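Local structure of polysialic acid O-acetyltransferase (3JQY) at residues B[159-165]-B[178-184]; B[101-107]-B[122-128]; B[136-142]-B[172-178]. The protein transfers acetyl groups from acetyl-CoA to the O7 or O9 hydroxyls of capsular polysialic acid in Escherichia coli, working as a trimer with a left-handed beta-helix fold. All coordinates share one frame; numbering follows the deposited sequence.

Contact 1. Residues B[159-165]-B[178-184]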
loop_
_atom_site.group_PDB
_atom_site.type_symbol
_atom_site.label_atom_id
_atom_site.label_comp_id
_atom_site.label_asym_id
_atom_site.label_seq_id
_atom_site.Cartn_x
_atom_site.Cartn_y
_atom_site.Cartn_z
ATOM N N ASN B 159 7.538 12.392 20.334
ATOM C CA ASN B 159 7.681 12.042 18.920
ATOM C C ASN B 159 8.052 13.254 18.078
ATOM O O ASN B 159 7.461 13.492 17.020
ATOM C CB ASN B 159 6.405 11.396 18.368
ATOM C CG ASN B 159 5.261 12.381 18.242
ATOM O OD1 ASN B 159 5.182 13.361 18.988
ATOM N ND2 ASN B 159 4.367 12.131 17.289
ATOM N N TRP B 160 9.020 14.029 18.557
ATOM C CA TRP B 160 9.542 15.152 17.787
ATOM C C TRP B 160 10.059 14.664 16.430
ATOM O O TRP B 160 10.566 13.550 16.310
ATOM C CB TRP B 160 10.670 15.851 18.554
ATOM C CG TRP B 160 10.221 16.550 19.817
ATOM C CD1 TRP B 160 10.448 16.150 21.104
ATOM C CD2 TRP B 160 9.482 17.776 19.904
ATOM N NE1 TRP B 160 9.889 17.049 21.986
ATOM C CE2 TRP B 160 9.290 18.053 21.273
ATOM C CE3 TRP B 160 8.955 18.660 18.956
ATOM C CZ2 TRP B 160 8.600 19.181 21.717
ATOM C CZ3 TRP B 160 8.272 19.782 19.398
ATOM C CH2 TRP B 160 8.100 20.032 20.767
ATOM N N ALA B 161 9.922 15.503 15.408
ATOM C CA ALA B 161 10.454 15.179 14.088
ATOM C C ALA B 161 11.950 14.914 14.172
ATOM O O ALA B 161 12.651 15.524 14.991
ATOM C CB ALA B 161 10.168 16.307 13.105
ATOM N N LYS B 162 12.434 14.013 13.319
ATOM C CA LYS B 162 13.851 13.645 13.275
ATOM C C LYS B 162 14.298 13.433 11.824
ATOM O O LYS B 162 13.535 12.910 11.007
ATOM C CB LYS B 162 14.108 12.386 14.098
ATOM C CG LYS B 162 13.768 12.543 15.582
ATOM C CD LYS B 162 14.288 11.372 16.405
ATOM C CE LYS B 162 14.005 11.579 17.890
ATOM N NZ LYS B 162 14.401 12.943 18.351
ATOM N N ASP B 163 15.529 13.836 11.521
ATOM C CA ASP B 163 16.050 13.812 10.152
ATOM C C ASP B 163 16.015 12.430 9.495
ATOM O O ASP B 163 16.217 11.406 10.146
ATOM C CB ASP B 163 17.509 14.292 10.111
ATOM C CG ASP B 163 17.679 15.739 10.542
ATOM O OD1 ASP B 163 16.681 16.454 10.761
ATOM O OD2 ASP B 163 18.844 16.164 10.659
ATOM N N ILE B 164 15.800 12.419 8.183
ATOM C CA ILE B 164 15.985 11.208 7.393
ATOM C C ILE B 164 17.168 11.426 6.462
ATOM O O ILE B 164 17.257 12.447 5.791
ATOM C CB ILE B 164 14.727 10.865 6.558
ATOM C CG1 ILE B 164 13.583 10.470 7.492
ATOM C CG2 ILE B 164 15.026 9.730 5.600
ATOM C CD1 ILE B 164 12.213 10.481 6.852
ATOM N N ILE B 165 18.083 10.469 6.436
ATOM C CA ILE B 165 19.304 10.607 5.649
ATOM C C ILE B 165 19.517 9.364 4.805
ATOM O O ILE B 165 19.866 8.302 5.320
ATOM C CB ILE B 165 20.543 10.836 6.550
ATOM C CG1 ILE B 165 20.310 12.017 7.493
ATOM C CG2 ILE B 165 21.785 11.073 5.699
ATOM C CD1 ILE B 165 19.977 13.316 6.793
ATOM N N ILE B 178 9.828 5.501 4.577
ATOM C CA ILE B 178 10.930 5.634 5.511
ATOM C C ILE B 178 10.500 6.635 6.577
ATOM O O ILE B 178 10.126 7.764 6.260
ATOM C CB ILE B 178 12.211 6.078 4.800
ATOM C CG1 ILE B 178 12.629 5.025 3.772
ATOM C CG2 ILE B 178 13.334 6.291 5.802
ATOM C CD1 ILE B 178 13.940 5.330 3.086
ATOM N N MET B 179 10.522 6.206 7.835
ATOM C CA MET B 179 10.010 7.024 8.939
ATOM C C MET B 179 11.086 7.886 9.603
ATOM O O MET B 179 12.252 7.852 9.210
ATOM C CB MET B 179 9.309 6.139 9.977
ATOM C CG MET B 179 8.144 5.325 9.417
ATOM S SD MET B 179 6.971 6.343 8.482
ATOM C CE MET B 179 5.520 5.287 8.492
ATOM N N LYS B 180 10.691 8.669 10.606
ATOM C CA LYS B 180 11.587 9.699 11.126
ATOM C C LYS B 180 12.842 9.129 11.784
ATOM O O LYS B 180 12.814 8.052 12.394
ATOM C CB LYS B 180 10.856 10.627 12.098
ATOM C CG LYS B 180 10.442 9.963 13.410
ATOM C CD LYS B 180 9.565 10.916 14.218
ATOM C CE LYS B 180 9.061 10.267 15.497
ATOM N NZ LYS B 180 8.242 9.049 15.212
ATOM N N GLY B 181 13.945 9.851 11.631
ATOM C CA GLY B 181 15.177 9.530 12.327
ATOM C C GLY B 181 15.968 8.401 11.699
ATOM O O GLY B 181 16.944 7.927 12.279
ATOM N N VAL B 182 15.555 7.967 10.514
ATOM C CA VAL B 182 16.204 6.835 9.873
ATOM C C VAL B 182 17.321 7.264 8.921
ATOM O O VAL B 182 17.152 8.177 8.106
ATOM C CB VAL B 182 15.183 5.972 9.095
ATOM C CG1 VAL B 182 15.902 4.945 8.211
ATOM C CG2 VAL B 182 14.236 5.281 10.058
ATOM N N SER B 183 18.466 6.597 9.044
ATOM C CA SER B 183 19.553 6.707 8.080
ATOM C C SER B 183 19.660 5.389 7.324
ATOM O O SER B 183 19.538 4.316 7.921
ATOM C CB SER B 183 20.874 6.974 8.798
ATOM O OG SER B 183 20.884 8.271 9.367
ATOM N N VAL B 184 19.887 5.474 6.015
ATOM C CA VAL B 184 20.143 4.297 5.189
ATOM C C VAL B 184 21.533 4.408 4.578
ATOM O O VAL B 184 21.822 5.353 3.844
ATOM C CB VAL B 184 19.117 4.145 4.059
ATOM C CG1 VAL B 184 19.462 2.933 3.209
ATOM C CG2 VAL B 184 17.707 4.007 4.632
#
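The aliphatic chain of Lys-180 lies against the backbone of 159-162: its CB is 3.7 Å from Lys-162 O and its CD 3.5 Å from Trp-160 O. With chi1 at 68°, CG sits between the backbone N and the carbonyl carbon, and the chain then runs straight before bending at the last torsion. One residue earlier, Ile-164 places CG1 3.4 Å from Met-179 O, while its CG2 meets Ile-178 CG2 at 3.8 Å.

Lys-180 and Gly-181 form the middle of a type II turn from Met-179 to Val-182. Gly-181 has a positive phi of 80°, and a beta carbon here would crowd Lys-162 CB; its N makes a weak hydrogen bond to Lys-162 O. Beyond the turn, parallel pairing takes over, with Ile-165 N bonded to Val-182 O (3.0 Å) and Val-184 N to Ile-165 O (2.9 Å).

Further out, Lys-180 NZ forms a salt bridge with Asp-145, and Asn-159 ND2 donates to the same carboxylate oxygen while its OD1 accepts from Ile-149 N and Arg-157 NE. Lys-180 and Asp-145 probably bind acetyl-CoA, as in relatives, which would make Asn-159 a second-shell residue, its ND2 bond likely to steady that carboxylate.

Contact 2. Residues B[101-107]-B[122-128]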
loop_
_atom_site.group_PDB
_atom_site.type_symbol
_atom_site.label_atom_id
_atom_site.label_comp_id
_atom_site.label_asym_id
_atom_site.label_seq_id
_atom_site.Cartn_x
_atom_site.Cartn_y
_atom_site.Cartn_z
ATOM N N THR B 101 8.738 22.403 5.806
ATOM C CA THR B 101 7.889 23.054 6.798
ATOM C C THR B 101 8.690 23.593 7.969
ATOM O O THR B 101 9.487 22.875 8.577
ATOM C CB THR B 101 6.838 22.058 7.352
ATOM O OG1 THR B 101 5.970 21.629 6.297
ATOM C CG2 THR B 101 6.013 22.704 8.454
ATOM N N LYS B 102 8.486 24.849 8.271
ATOM C CA LYS B 102 9.049 25.456 9.444
ATOM C C LYS B 102 10.546 25.334 9.663
ATOM O O LYS B 102 11.014 25.004 10.729
ATOM C CB LYS B 102 8.326 24.971 10.664
ATOM C CG LYS B 102 6.935 25.457 10.733
ATOM C CD LYS B 102 6.143 24.710 11.762
ATOM C CE LYS B 102 4.934 25.393 12.024
ATOM N NZ LYS B 102 3.774 24.684 11.630
ATOM N N GLY B 103 11.270 25.658 8.626
ATOM C CA GLY B 103 12.718 25.686 8.712
ATOM C C GLY B 103 13.353 24.343 8.434
ATOM O O GLY B 103 14.298 23.947 9.114
ATOM N N SER B 104 12.837 23.639 7.429
ATOM C CA SER B 104 13.394 22.348 7.050
ATOM C C SER B 104 14.316 22.488 5.839
ATOM O O SER B 104 14.214 23.448 5.077
ATOM C CB SER B 104 12.268 21.361 6.731
ATOM O OG SER B 104 11.486 21.088 7.884
ATOM N N LYS B 105 15.213 21.519 5.677
ATOM C CA LYS B 105 16.084 21.435 4.511
ATOM C C LYS B 105 15.845 20.112 3.796
ATOM O O LYS B 105 15.836 19.057 4.418
ATOM C CB LYS B 105 17.553 21.525 4.924
ATOM C CG LYS B 105 17.946 22.820 5.604
ATOM C CD LYS B 105 19.459 22.865 5.817
ATOM C CE LYS B 105 19.841 23.788 6.964
ATOM N NZ LYS B 105 19.453 25.202 6.708
ATOM N N VAL B 106 15.639 20.167 2.488
ATOM C CA VAL B 106 15.469 18.948 1.708
ATOM C C VAL B 106 16.477 19.035 0.579
ATOM O O VAL B 106 16.481 20.001 -0.173
ATOM C CB VAL B 106 14.045 18.812 1.151
ATOM C CG1 VAL B 106 13.923 17.566 0.273
ATOM C CG2 VAL B 106 13.030 18.750 2.303
ATOM N N ILE B 107 17.349 18.038 0.491
ATOM C CA ILE B 107 18.408 18.023 -0.509
ATOM C C ILE B 107 18.365 16.717 -1.279
ATOM O O ILE B 107 18.255 15.650 -0.687
ATOM C CB ILE B 107 19.809 18.148 0.134
ATOM C CG1 ILE B 107 19.863 19.326 1.113
ATOM C CG2 ILE B 107 20.887 18.261 -0.946
ATOM C CD1 ILE B 107 19.472 20.651 0.511
ATOM N N THR B 122 8.099 17.069 6.336
ATOM C CA THR B 122 9.070 17.565 7.310
ATOM C C THR B 122 8.421 18.424 8.391
ATOM O O THR B 122 7.239 18.754 8.315
ATOM C CB THR B 122 10.134 18.452 6.635
ATOM O OG1 THR B 122 9.484 19.558 5.995
ATOM C CG2 THR B 122 10.925 17.672 5.597
ATOM N N ASP B 123 9.218 18.785 9.392
ATOM C CA ASP B 123 8.828 19.788 10.381
ATOM C C ASP B 123 10.070 20.214 11.146
ATOM O O ASP B 123 10.511 19.518 12.066
ATOM C CB ASP B 123 7.768 19.238 11.338
ATOM C CG ASP B 123 7.267 20.282 12.324
ATOM O OD1 ASP B 123 7.725 21.442 12.264
ATOM O OD2 ASP B 123 6.404 19.941 13.159
ATOM N N LYS B 124 10.641 21.348 10.742
ATOM C CA LYS B 124 11.892 21.845 11.311
ATOM C C LYS B 124 12.917 20.725 11.395
ATOM O O LYS B 124 13.514 20.478 12.445
ATOM C CB LYS B 124 11.663 22.469 12.692
ATOM C CG LYS B 124 12.879 23.225 13.225
ATOM C CD LYS B 124 12.538 24.085 14.441
ATOM C CE LYS B 124 12.343 25.554 14.066
ATOM N NZ LYS B 124 11.100 25.823 13.283
ATOM N N CYS B 125 13.113 20.037 10.278
ATOM C CA CYS B 125 14.090 18.961 10.227
ATOM C C CYS B 125 14.614 18.784 8.806
ATOM O O CYS B 125 14.280 19.557 7.911
ATOM C CB CYS B 125 13.510 17.651 10.774
ATOM S SG CYS B 125 12.169 16.953 9.795
ATOM N N ASN B 126 15.450 17.777 8.601
ATOM C CA ASN B 126 16.143 17.648 7.325
ATOM C C ASN B 126 15.868 16.311 6.679
ATOM O O ASN B 126 15.850 15.286 7.352
ATOM C CB ASN B 126 17.646 17.817 7.526
ATOM C CG ASN B 126 17.995 19.131 8.204
ATOM O OD1 ASN B 126 18.877 19.188 9.062
ATOM N ND2 ASN B 126 17.289 20.191 7.830
ATOM N N VAL B 127 15.641 16.325 5.372
ATOM C CA VAL B 127 15.560 15.087 4.619
ATOM C C VAL B 127 16.564 15.192 3.484
ATOM O O VAL B 127 16.552 16.156 2.730
ATOM C CB VAL B 127 14.144 14.832 4.073
ATOM C CG1 VAL B 127 14.155 13.637 3.140
ATOM C CG2 VAL B 127 13.165 14.600 5.234
ATOM N N THR B 128 17.458 14.213 3.395
ATOM C CA THR B 128 18.551 14.258 2.435
ATOM C C THR B 128 18.618 12.954 1.656
ATOM O O THR B 128 18.512 11.868 2.235
ATOM C CB THR B 128 19.897 14.449 3.150
ATOM O OG1 THR B 128 19.932 15.748 3.756
ATOM C CG2 THR B 128 21.043 14.320 2.163
HETATM O O HOH W 1 5.841 18.793 5.520
HETATM O O HOH W 2 16.395 22.012 9.557
HETATM O O HOH W 3 18.963 18.195 4.296
#
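Two successive coils of the left-handed beta-helix meet here, Lys-105 pairing with Asn-126, Val-106 with Val-127 and Ile-107 with Thr-128. The axes of strands 105-107 and 126-128 approach to 4.8 Å and differ in direction by 1°, almost exactly parallel, and the ladder is held by hydrogen bonds from Lys-105 N to Cys-125 O, Val-127 N to Lys-105 O and Ile-107 N to Val-127 O.

Before the strands, at the corner, polar side chains supplement the main-chain bonds. Thr-101 O accepts two hydrogen bonds, from Lys-124 N at 2.9 Å and, within its own segment, from Ser-104 OG at 2.8 Å. The serine's chi1 of -65° sets OG beside its own backbone N, and there the oxygen also receives Cys-125 N at 3.1 Å in a nearly straight bond (169°). One hydroxyl thus ties together a carbonyl of its own coil and an amide of the next. Thr-122 OG1 takes the Thr-101 N-H at 2.9 Å and is bonded as well to Val-99 O.

On the outer side of the turn, Lys-124 folds back over the Lys-102 carbonyl through bends at its third and fourth torsions, bringing NZ to 2.7 Å from Lys-102 O with the donor tilted out of the carbonyl plane. Lys-105 and Asn-126 run side by side, and the amide nitrogen ND2 lies 3.2 Å from Lys-105 CB. A water accepts a weak bond from that ND2 and donates to Gly-103 O, bridging the coils. A second water links Thr-101 OG1 to Thr-122 N.

Val-106 and Val-127 turn inward, where both touch Val-120 of strand 119-121. Strand 85-88 flanks 105-107 on one side, and strand 164-166 follows 126-128 on the other, with Asp-163 OD1 accepting from Asn-126 N.

Contact 3. Residues B[136-142]-B[172-178]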
loop_
_atom_site.group_PDB
_atom_site.type_symbol
_atom_site.label_atom_id
_atom_site.label_comp_id
_atom_site.label_asym_id
_atom_site.label_seq_id
_atom_site.Cartn_x
_atom_site.Cartn_y
_atom_site.Cartn_z
ATOM N N ALA B 136 12.254 4.235 -6.291
ATOM C CA ALA B 136 11.149 3.739 -7.102
ATOM C C ALA B 136 9.873 4.541 -6.856
ATOM O O ALA B 136 9.883 5.535 -6.124
ATOM C CB ALA B 136 10.909 2.264 -6.816
ATOM N N ARG B 137 8.776 4.099 -7.461
ATOM C CA ARG B 137 7.509 4.802 -7.325
ATOM C C ARG B 137 6.927 4.642 -5.930
ATOM O O ARG B 137 7.207 3.663 -5.235
ATOM C CB ARG B 137 6.504 4.302 -8.368
ATOM C CG ARG B 137 6.928 4.626 -9.792
ATOM C CD ARG B 137 5.796 4.417 -10.790
ATOM N NE ARG B 137 6.149 4.954 -12.103
ATOM C CZ ARG B 137 5.267 5.320 -13.029
ATOM N NH1 ARG B 137 3.966 5.210 -12.793
ATOM N NH2 ARG B 137 5.685 5.799 -14.191
ATOM N N ASP B 138 6.112 5.617 -5.535
ATOM C CA ASP B 138 5.380 5.573 -4.273
ATOM C C ASP B 138 6.290 5.408 -3.064
ATOM O O ASP B 138 6.051 4.556 -2.210
ATOM C CB ASP B 138 4.324 4.468 -4.306
ATOM C CG ASP B 138 3.282 4.698 -5.382
ATOM O OD1 ASP B 138 2.940 5.871 -5.630
ATOM O OD2 ASP B 138 2.805 3.709 -5.974
ATOM N N VAL B 139 7.334 6.229 -3.008
ATOM C CA VAL B 139 8.205 6.260 -1.846
ATOM C C VAL B 139 7.910 7.500 -1.013
ATOM O O VAL B 139 7.933 8.617 -1.528
ATOM C CB VAL B 139 9.683 6.257 -2.248
ATOM C CG1 VAL B 139 10.569 6.496 -1.031
ATOM C CG2 VAL B 139 10.040 4.936 -2.924
ATOM N N ILE B 140 7.631 7.283 0.274
ATOM C CA ILE B 140 7.337 8.366 1.206
ATOM C C ILE B 140 8.458 8.507 2.226
ATOM O O ILE B 140 8.826 7.544 2.891
ATOM C CB ILE B 140 6.013 8.118 1.958
ATOM C CG1 ILE B 140 4.849 8.001 0.968
ATOM C CG2 ILE B 140 5.752 9.236 2.967
ATOM C CD1 ILE B 140 3.539 7.570 1.613
ATOM N N LEU B 141 9.023 9.705 2.325
ATOM C CA LEU B 141 9.983 9.989 3.391
ATOM C C LEU B 141 9.289 10.858 4.436
ATOM O O LEU B 141 9.079 12.054 4.219
ATOM C CB LEU B 141 11.232 10.677 2.828
ATOM C CG LEU B 141 11.890 9.996 1.620
ATOM C CD1 LEU B 141 13.146 10.747 1.157
ATOM C CD2 LEU B 141 12.224 8.531 1.930
ATOM N N ARG B 142 8.907 10.244 5.556
ATOM C CA ARG B 142 8.056 10.912 6.545
ATOM C C ARG B 142 8.834 11.263 7.811
ATOM O O ARG B 142 8.903 10.468 8.745
ATOM C CB ARG B 142 6.844 10.036 6.888
ATOM C CG ARG B 142 5.746 10.768 7.654
ATOM C CD ARG B 142 4.567 9.851 8.020
ATOM N NE ARG B 142 3.886 9.304 6.843
ATOM C CZ ARG B 142 3.026 9.979 6.085
ATOM N NH1 ARG B 142 2.731 11.245 6.368
ATOM N NH2 ARG B 142 2.460 9.387 5.036
ATOM N N VAL B 172 15.891 2.463 -3.173
ATOM C CA VAL B 172 14.672 2.343 -2.382
ATOM C C VAL B 172 13.566 1.802 -3.286
ATOM O O VAL B 172 13.237 2.389 -4.315
ATOM C CB VAL B 172 14.245 3.662 -1.716
ATOM C CG1 VAL B 172 12.985 3.444 -0.871
ATOM C CG2 VAL B 172 15.369 4.208 -0.830
ATOM N N GLY B 173 13.031 0.655 -2.901
ATOM C CA GLY B 173 12.019 -0.038 -3.677
ATOM C C GLY B 173 10.656 0.620 -3.674
ATOM O O GLY B 173 10.403 1.581 -2.938
ATOM N N ARG B 174 9.773 0.083 -4.509
ATOM C CA ARG B 174 8.431 0.610 -4.684
ATOM C C ARG B 174 7.560 0.450 -3.436
ATOM O O ARG B 174 7.675 -0.530 -2.696
ATOM C CB ARG B 174 7.783 -0.092 -5.878
ATOM C CG ARG B 174 6.309 0.157 -6.066
ATOM C CD ARG B 174 5.843 -0.635 -7.293
ATOM N NE ARG B 174 4.391 -0.706 -7.394
ATOM C CZ ARG B 174 3.740 -1.531 -8.208
ATOM N NH1 ARG B 174 4.412 -2.375 -8.991
ATOM N NH2 ARG B 174 2.414 -1.518 -8.232
ATOM N N ASN B 175 6.709 1.416 -3.183
ATOM C CA ASN B 175 5.752 1.338 -2.126
ATOM C C ASN B 175 6.394 1.190 -0.754
ATOM O O ASN B 175 6.045 0.332 -0.033
ATOM C CB ASN B 175 4.752 0.208 -2.359
ATOM C CG ASN B 175 3.570 0.278 -1.445
ATOM O OD1 ASN B 175 3.223 1.312 -0.951
ATOM N ND2 ASN B 175 2.937 -0.861 -1.230
ATOM N N VAL B 176 7.269 2.137 -0.460
ATOM C CA VAL B 176 8.055 2.104 0.770
ATOM C C VAL B 176 7.844 3.403 1.523
ATOM O O VAL B 176 7.772 4.460 0.910
ATOM C CB VAL B 176 9.560 2.039 0.445
ATOM C CG1 VAL B 176 10.403 2.452 1.658
ATOM C CG2 VAL B 176 9.947 0.647 -0.035
ATOM N N SER B 177 7.749 3.318 2.847
ATOM C CA SER B 177 7.837 4.500 3.698
ATOM C C SER B 177 9.097 4.401 4.528
ATOM O O SER B 177 9.409 3.344 5.102
ATOM C CB SER B 177 6.634 4.613 4.633
ATOM O OG SER B 177 5.505 5.106 3.946
ATOM N N ILE B 178 9.828 5.501 4.577
ATOM C CA ILE B 178 10.930 5.634 5.511
ATOM C C ILE B 178 10.500 6.635 6.577
ATOM O O ILE B 178 10.126 7.764 6.260
ATOM C CB ILE B 178 12.211 6.078 4.800
ATOM C CG1 ILE B 178 12.629 5.025 3.772
ATOM C CG2 ILE B 178 13.334 6.291 5.802
ATOM C CD1 ILE B 178 13.940 5.330 3.086
HETATM O O HOH W 4 4.143 4.085 -0.251
HETATM O O HOH W 5 3.097 0.950 -5.630
HETATM O O HOH W 6 4.084 6.983 5.414
#
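Val-139 straddles the branch of Val-172: its CG1 and CG2 each lie 3.9 Å from Val-172 CG1, the two side chains meeting at a slant. Past the corner, on strands 139-142 and 176-178, Leu-141 and Ile-178 lie alongside each other in the same direction, with Leu-141 CD2 3.8 Å from Ile-178 CB. The leucine's CG stands beside its own backbone N (chi1 -51°), which lets CD2 reach across to its neighbour.

Val-139 CG2 also comes to 3.4 Å from Gly-173 O, a buried carbonyl with no polar partner in the model. Were Val-139 an alanine, both methyls would go, which is likely to leave a gap beside Val-172 CG1 and the Gly-173 carbonyl without its methyl neighbour.

Around this apolar centre the backbone pairs in parallel: Ile-140 N bonds to Val-176 O, Ile-178 N to Ile-140 O at 2.8 Å, and Arg-142 N to Ile-178 O. On the other face Ser-177 OG sits 3.6 Å from Ile-140 CB, and a water joins this hydroxyl to Arg-142 NE, meeting the guanidinium at its edge.

Asp-138 and Asn-175 occupy equivalent corner positions, both with positive phi (57° and 61°); Ala-136 N to Val-172 O, Asn-175 N to Arg-137 O and Val-176 N to Asp-138 O bond the corners together. One water donates to both Asp-138 O and Asn-175 OD1, and another connects Asp-138 OD2 with Arg-174 NE at 2.7 Å from the nitrogen. Arg-174, extended from CG to NE, goes on to form a salt bridge with Glu-119 of the third subunit, while Tyr-192 of the second subunit packs on Ile-140, Arg-142 and Ser-177. Aliphatic side chains stacked inside parallel coils are characteristic of the left-handed beta-helix in hexapeptide-repeat acyltransferases.

From the N terminus, contact 2 comes first: a single coil runs from 101-107 round to 122-128 and closes before the others begin. Contact 3 opens at 136-142 and closes at 172-178 after a longer excursion carrying the probable acetyl-CoA residues Asp-145 to His-147. Within it lies 159-165, the first half of contact 1, whose partner 178-184 comes later, so contacts 1 and 3 cross and share Ile-178. Contacts 1 and 2 tie neighbouring strands of one wall, joined by a probable hydrogen bond from Thr-128 N to Ile-164 O (3.0 Å). Contact 3 ties a second wall and the corner leading into it from the third, reaching contact 2 where Leu-141 CD1 packs on Val-127 CG1.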